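Local coordinates for protein putative aspartate aminotransferase (Thermus thermophilus, PDB 1IUG) that probably acts as a pyridoxal-phosphate-dependent aminotransferase, transferring amino groups between amino acids such as aspartate and 2-oxo acids, at residues S199-A202 and L203-K207; R217-K220 and A221-G225. All coordinates share one frame; numbering follows the deposited sequence.

Contact 1. Residues S199-A202 and L203-K207; sequences SPRA and LERLK
Leu-203 folds back over the first backbone groups of a short helix, its CG against Ser-199 O and its CD1 against Pro-200 CA. The first backbone bond runs from Leu-203 N to Ser-199 O at 3.0 Å. Beyond it the turn slackens: Glu-204 N makes weak, divided bonds to Pro-200 O and Arg-201 O, and Arg-205 N a weak bond back to the residue three earlier, at Ala-202 O. Capping is the second element. Ser-199 occupies the N-cap position, its OG taking the N-H of Ala-202 at 3.3 Å almost straight (164°), while the same hydroxyl is hydrogen-bonded to Asp-177 O. The Leu-203 side chain packs with CG beside its own backbone N (chi1 -69°), which brings CG to 3.3 Å from Ser-199 O; the carbon-to-carbon contact is CD1 to Pro-200 CA at 4.0 Å. An alanine here takes away CG and both methyls, which would probably open a gap beside the Ser-199 carbonyl and Pro-200 CA. The last element is a pair of cations. Arg-201 and Arg-205 run side by side with guanidinium planes nearly perpendicular (83°), and the edge of the Arg-205 group, at NH1, stands over one face of the Arg-201 group toward its rim, 3.9 Å from Arg-201 NE. The close like charges are probably tolerated because Arg-201 NH1 forms a salt bridge with Asp-177 OD1. Helix 200-204 follows directly on strand 193-198; Ser-199 and Arg-201 tie its start to Asp-177, just before the neighbouring strand 178-182, and the two arginines bond to Gly-154 O and Glu-153 O, just before strand 155-159.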
ATOM      1  N   SER A 199       7.663 -20.638  -2.469  1.00 27.30           N
ATOM      2  CA  SER A 199       8.628 -21.730  -2.376  1.00 28.60           C
ATOM      3  C   SER A 199       9.211 -21.976  -3.772  1.00 29.24           C
ATOM      4  O   SER A 199       8.677 -21.475  -4.774  1.00 26.96           O
ATOM      5  CB  SER A 199       7.931 -23.006  -1.883  1.00 28.99           C
ATOM      6  OG  SER A 199       7.028 -23.499  -2.859  1.00 28.16           O
ATOM      7  N   PRO A 200      10.325 -22.730  -3.859  1.00 30.17           N
ATOM      8  CA  PRO A 200      10.940 -23.017  -5.164  1.00 32.12           C
ATOM      9  C   PRO A 200       9.926 -23.664  -6.106  1.00 32.28           C
ATOM     10  O   PRO A 200       9.860 -23.341  -7.290  1.00 33.42           O
ATOM     11  CB  PRO A 200      12.068 -23.983  -4.796  1.00 32.20           C
ATOM     12  CG  PRO A 200      12.484 -23.490  -3.435  1.00 29.98           C
ATOM     13  CD  PRO A 200      11.151 -23.267  -2.760  1.00 28.86           C
ATOM     14  N   ARG A 201       9.101 -24.535  -5.533  1.00 34.01           N
ATOM     15  CA  ARG A 201       8.043 -25.255  -6.235  1.00 34.41           C
ATOM     16  C   ARG A 201       7.106 -24.235  -6.902  1.00 34.56           C
ATOM     17  O   ARG A 201       6.848 -24.300  -8.107  1.00 31.73           O
ATOM     18  CB  ARG A 201       7.281 -26.087  -5.192  1.00 37.98           C
ATOM     19  CG  ARG A 201       6.759 -27.469  -5.590  1.00 40.74           C
ATOM     20  CD  ARG A 201       5.764 -27.450  -6.722  1.00 44.76           C
ATOM     21  NE  ARG A 201       4.969 -28.681  -6.752  1.00 46.46           N
ATOM     22  CZ  ARG A 201       3.826 -28.860  -6.092  1.00 46.02           C
ATOM     23  NH1 ARG A 201       3.326 -27.895  -5.336  1.00 46.56           N
ATOM     24  NH2 ARG A 201       3.157 -29.996  -6.219  1.00 46.31           N
ATOM     25  N   ALA A 202       6.645 -23.263  -6.115  1.00 34.64           N
ATOM     26  CA  ALA A 202       5.733 -22.225  -6.592  1.00 34.44           C
ATOM     27  C   ALA A 202       6.350 -21.288  -7.634  1.00 34.49           C
ATOM     28  O   ALA A 202       5.659 -20.823  -8.540  1.00 33.05           O
ATOM     29  CB  ALA A 202       5.194 -21.419  -5.412  1.00 33.98           C
ATOM     30  N   LEU A 203       7.647 -21.025  -7.504  1.00 35.34           N
ATOM     31  CA  LEU A 203       8.353 -20.145  -8.431  1.00 36.32           C
ATOM     32  C   LEU A 203       8.331 -20.656  -9.871  1.00 38.65           C
ATOM     33  O   LEU A 203       8.233 -19.867 -10.812  1.00 39.41           O
ATOM     34  CB  LEU A 203       9.796 -19.919  -7.964  1.00 34.60           C
ATOM     35  CG  LEU A 203       9.989 -19.085  -6.690  1.00 35.32           C
ATOM     36  CD1 LEU A 203      11.435 -19.157  -6.218  1.00 33.96           C
ATOM     37  CD2 LEU A 203       9.581 -17.639  -6.941  1.00 34.74           C
ATOM     38  N   GLU A 204       8.396 -21.975 -10.037  1.00 40.70           N
ATOM     39  CA  GLU A 204       8.381 -22.595 -11.364  1.00 42.51           C
ATOM     40  C   GLU A 204       6.967 -22.675 -11.934  1.00 41.94           C
ATOM     41  O   GLU A 204       6.785 -22.819 -13.139  1.00 42.05           O
ATOM     42  CB  GLU A 204       8.963 -24.007 -11.290  1.00 46.12           C
ATOM     43  CG  GLU A 204      10.377 -24.077 -10.743  1.00 51.26           C
ATOM     44  CD  GLU A 204      10.859 -25.505 -10.554  1.00 54.68           C
ATOM     45  OE1 GLU A 204      11.802 -25.914 -11.270  1.00 57.25           O
ATOM     46  OE2 GLU A 204      10.300 -26.217  -9.690  1.00 55.16           O
ATOM     47  N   ARG A 205       5.979 -22.578 -11.051  1.00 42.66           N
ATOM     48  CA  ARG A 205       4.562 -22.661 -11.406  1.00 43.49           C
ATOM     49  C   ARG A 205       3.914 -21.284 -11.607  1.00 41.78           C
ATOM     50  O   ARG A 205       2.710 -21.191 -11.835  1.00 40.07           O
ATOM     51  CB  ARG A 205       3.817 -23.390 -10.282  1.00 47.55           C
ATOM     52  CG  ARG A 205       4.308 -24.803  -9.980  1.00 51.74           C
ATOM     53  CD  ARG A 205       4.161 -25.723 -11.177  1.00 57.49           C
ATOM     54  NE  ARG A 205       2.750 -26.029 -11.408  1.00 61.84           N
ATOM     55  CZ  ARG A 205       2.042 -26.899 -10.691  1.00 62.58           C
ATOM     56  NH1 ARG A 205       2.607 -27.569  -9.694  1.00 63.14           N
ATOM     57  NH2 ARG A 205       0.748 -27.060 -10.936  1.00 63.52           N
ATOM     58  N   LEU A 206       4.716 -20.224 -11.543  1.00 40.49           N
ATOM     59  CA  LEU A 206       4.208 -18.858 -11.670  1.00 40.31           C
ATOM     60  C   LEU A 206       3.370 -18.534 -12.917  1.00 39.84           C
ATOM     61  O   LEU A 206       3.820 -18.714 -14.049  1.00 39.51           O
ATOM     62  CB  LEU A 206       5.360 -17.861 -11.535  1.00 39.07           C
ATOM     63  CG  LEU A 206       4.983 -16.486 -10.984  1.00 40.48           C
ATOM     64  CD1 LEU A 206       4.433 -16.634  -9.571  1.00 40.02           C
ATOM     65  CD2 LEU A 206       6.196 -15.571 -10.988  1.00 39.84           C
ATOM     66  N   LYS A 207       2.147 -18.061 -12.680  1.00 39.54           N
ATOM     67  CA  LYS A 207       1.205 -17.673 -13.735  1.00 40.44           C
ATOM     68  C   LYS A 207       1.002 -16.153 -13.624  1.00 39.91           C
ATOM     69  O   LYS A 207      -0.051 -15.696 -13.176  1.00 36.92           O
ATOM     70  CB  LYS A 207      -0.162 -18.342 -13.518  1.00 44.03           C
ATOM     71  CG  LYS A 207      -0.245 -19.866 -13.605  1.00 46.88           C
ATOM     72  CD  LYS A 207       0.172 -20.400 -14.963  1.00 50.76           C
ATOM     73  CE  LYS A 207       0.057 -21.925 -15.036  1.00 53.54           C
ATOM     74  NZ  LYS A 207      -0.441 -22.571 -13.783  1.00 53.64           N
TER

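Contact 2. Residues R217-K220 and A221-G225; sequences RELK and AQKEG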
ATOM      1  N   ARG A 217       7.112  -9.232 -12.628  1.00 31.28           N
ATOM      2  CA  ARG A 217       8.061  -8.131 -12.640  1.00 33.79           C
ATOM      3  C   ARG A 217       8.496  -7.564 -11.298  1.00 31.53           C
ATOM      4  O   ARG A 217       9.499  -6.865 -11.215  1.00 32.92           O
ATOM      5  CB  ARG A 217       7.929  -7.130 -13.812  1.00 38.77           C
ATOM      6  CG  ARG A 217       7.618  -5.636 -13.585  1.00 38.93           C
ATOM      7  CD  ARG A 217       6.293  -5.289 -12.980  1.00 39.75           C
ATOM      8  NE  ARG A 217       5.561  -4.566 -14.028  1.00 37.80           N
ATOM      9  CZ  ARG A 217       4.284  -4.759 -14.351  1.00 37.95           C
ATOM     10  NH1 ARG A 217       3.544  -5.642 -13.699  1.00 39.75           N
ATOM     11  NH2 ARG A 217       3.775  -4.152 -15.410  1.00 39.52           N
ATOM     12  N   GLU A 218       7.805  -7.968 -10.236  1.00 30.41           N
ATOM     13  CA  GLU A 218       8.206  -7.572  -8.891  1.00 30.63           C
ATOM     14  C   GLU A 218       9.404  -8.472  -8.570  1.00 29.20           C
ATOM     15  O   GLU A 218      10.422  -8.001  -8.078  1.00 29.27           O
ATOM     16  CB  GLU A 218       7.093  -7.810  -7.861  1.00 28.14           C
ATOM     17  CG  GLU A 218       6.055  -6.701  -7.764  1.00 27.64           C
ATOM     18  CD  GLU A 218       6.576  -5.409  -7.132  1.00 28.43           C
ATOM     19  OE1 GLU A 218       7.798  -5.266  -6.895  1.00 26.12           O
ATOM     20  OE2 GLU A 218       5.740  -4.516  -6.874  1.00 31.10           O
ATOM     21  N   LEU A 219       9.286  -9.761  -8.907  1.00 29.97           N
ATOM     22  CA  LEU A 219      10.356 -10.743  -8.674  1.00 31.25           C
ATOM     23  C   LEU A 219      11.611 -10.300  -9.414  1.00 30.73           C
ATOM     24  O   LEU A 219      12.695 -10.246  -8.839  1.00 30.73           O
ATOM     25  CB  LEU A 219       9.921 -12.131  -9.160  1.00 31.14           C
ATOM     26  CG  LEU A 219      10.696 -13.394  -8.749  1.00 33.33           C
ATOM     27  CD1 LEU A 219      11.999 -13.519  -9.510  1.00 35.88           C
ATOM     28  CD2 LEU A 219      10.933 -13.413  -7.249  1.00 30.72           C
ATOM     29  N   LYS A 220      11.432  -9.958 -10.683  1.00 30.60           N
ATOM     30  CA  LYS A 220      12.501  -9.487 -11.560  1.00 33.02           C
ATOM     31  C   LYS A 220      13.233  -8.318 -10.883  1.00 32.13           C
ATOM     32  O   LYS A 220      14.462  -8.317 -10.788  1.00 31.64           O
ATOM     33  CB  LYS A 220      11.862  -9.051 -12.891  1.00 37.30           C
ATOM     34  CG  LYS A 220      12.759  -8.730 -14.097  1.00 41.55           C
ATOM     35  CD  LYS A 220      13.735  -7.582 -13.871  1.00 47.38           C
ATOM     36  CE  LYS A 220      14.582  -7.287 -15.117  1.00 51.00           C
ATOM     37  NZ  LYS A 220      14.269  -8.167 -16.287  1.00 52.99           N
ATOM     38  N   ALA A 221      12.465  -7.354 -10.380  1.00 29.93           N
ATOM     39  CA  ALA A 221      13.019  -6.176  -9.716  1.00 27.91           C
ATOM     40  C   ALA A 221      13.533  -6.406  -8.291  1.00 27.36           C
ATOM     41  O   ALA A 221      14.611  -5.924  -7.935  1.00 24.70           O
ATOM     42  CB  ALA A 221      11.992  -5.048  -9.716  1.00 27.75           C
ATOM     43  N   GLN A 222      12.763  -7.124  -7.478  1.00 25.90           N
ATOM     44  CA  GLN A 222      13.148  -7.369  -6.088  1.00 28.48           C
ATOM     45  C   GLN A 222      14.374  -8.251  -5.915  1.00 29.02           C
ATOM     46  O   GLN A 222      15.053  -8.185  -4.892  1.00 27.00           O
ATOM     47  CB  GLN A 222      11.954  -7.862  -5.269  1.00 27.01           C
ATOM     48  CG  GLN A 222      10.849  -6.811  -5.219  1.00 26.50           C
ATOM     49  CD  GLN A 222       9.793  -7.071  -4.162  1.00 25.41           C
ATOM     50  OE1 GLN A 222      10.042  -7.746  -3.163  1.00 20.95           O
ATOM     51  NE2 GLN A 222       8.610  -6.502  -4.368  1.00 22.19           N
ATOM     52  N   LYS A 223      14.682  -9.027  -6.948  1.00 32.15           N
ATOM     53  CA  LYS A 223      15.862  -9.887  -6.963  1.00 34.79           C
ATOM     54  C   LYS A 223      17.099  -8.993  -6.816  1.00 35.64           C
ATOM     55  O   LYS A 223      18.074  -9.360  -6.159  1.00 35.76           O
ATOM     56  CB  LYS A 223      15.955 -10.606  -8.314  1.00 38.82           C
ATOM     57  CG  LYS A 223      15.495 -12.052  -8.352  1.00 43.39           C
ATOM     58  CD  LYS A 223      16.307 -12.920  -7.406  1.00 50.03           C
ATOM     59  CE  LYS A 223      15.872 -14.381  -7.456  1.00 52.64           C
ATOM     60  NZ  LYS A 223      14.760 -14.633  -8.423  1.00 55.32           N
ATOM     61  N   GLU A 224      17.035  -7.809  -7.425  1.00 36.78           N
ATOM     62  CA  GLU A 224      18.138  -6.855  -7.399  1.00 39.05           C
ATOM     63  C   GLU A 224      18.013  -5.773  -6.322  1.00 36.68           C
ATOM     64  O   GLU A 224      18.782  -4.815  -6.310  1.00 37.39           O
ATOM     65  CB  GLU A 224      18.288  -6.204  -8.780  1.00 44.80           C
ATOM     66  CG  GLU A 224      19.699  -5.688  -9.077  1.00 53.97           C
ATOM     67  CD  GLU A 224      19.794  -4.918 -10.389  1.00 57.36           C
ATOM     68  OE1 GLU A 224      19.469  -5.494 -11.452  1.00 59.00           O
ATOM     69  OE2 GLU A 224      20.201  -3.734 -10.349  1.00 58.83           O
ATOM     70  N   GLY A 225      17.049  -5.919  -5.419  1.00 34.67           N
ATOM     71  CA  GLY A 225      16.883  -4.935  -4.363  1.00 32.76           C
ATOM     72  C   GLY A 225      16.022  -3.750  -4.753  1.00 33.27           C
ATOM     73  O   GLY A 225      16.026  -2.723  -4.073  1.00 31.23           O
TER
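Gln-222 and Glu-218 meet in an uncommon way for a hydrogen-bonded pair one helical turn apart: Gln-222 NE2 donates to Glu-218 OE1 at 2.9 Å from above the carboxylate, 66° out of its plane. On the amide side the acceptor lies close to the plane, and the N-H points at it nearly straight; it is the carboxylate that is turned, the two flat groups standing 85° apart. Glu-218 gets there by a bend at chi2 (-71°), whereas Gln-222 runs extended beyond CG. Both side chains are buried, and their polar atoms have further partners: NE2 also donates to Ile-55 O, and OE1 also accepts from Ala-228 N. The amide thereby links the helix to a strand, and the carboxylate links it to the loop that follows.

The backbone keeps its helical bonds, among them Ala-221 N to Arg-217 O at 3.1 Å and Lys-223 N to Leu-219 O at 3.0 Å. On another side the aliphatic part of Lys-223 runs along Leu-219, CG standing 4.0 Å from Leu-219 CD1; NZ comes nearer still to that methyl, and makes a weak, long ion pair with Glu-52. Termination follows the Schellman pattern: Gly-225 N bonds to Gln-222 O at 3.1 Å and Glu-226 N to Ala-221 O. Gly-225, with positive phi, is the C-prime residue, where a beta carbon would press on the carbonyl oxygen of Glu-224. Within the fold, helix 215-222 lies against strand 52-57, Leu-219 touching Glu-52 and Leu-54, while Gln-222 also reaches Phe-36 and Arg-40 of helix 30-47.

How the contacts relate
Contacts 1 and 2 illustrate the two ends of helix design on one flank of the chain: a serine N-cap opens helix 200-204, and a glycine-bearing Schellman motif closes helix 215-222, the next helix along the chain. Their centres are 15 Å apart, and their nearest atoms approach to about 4 Å without touching. The seven-stranded sheet relates them, since contact 1 follows directly on strand 193-198 and contact 2 packs on the adjacent, antiparallel strand 52-57. Both are peripheral, centred 21 and 24 Å from the centre of the chain, and away from the cofactor-bearing Lys-185 and the predicted substrate-binding Arg-322.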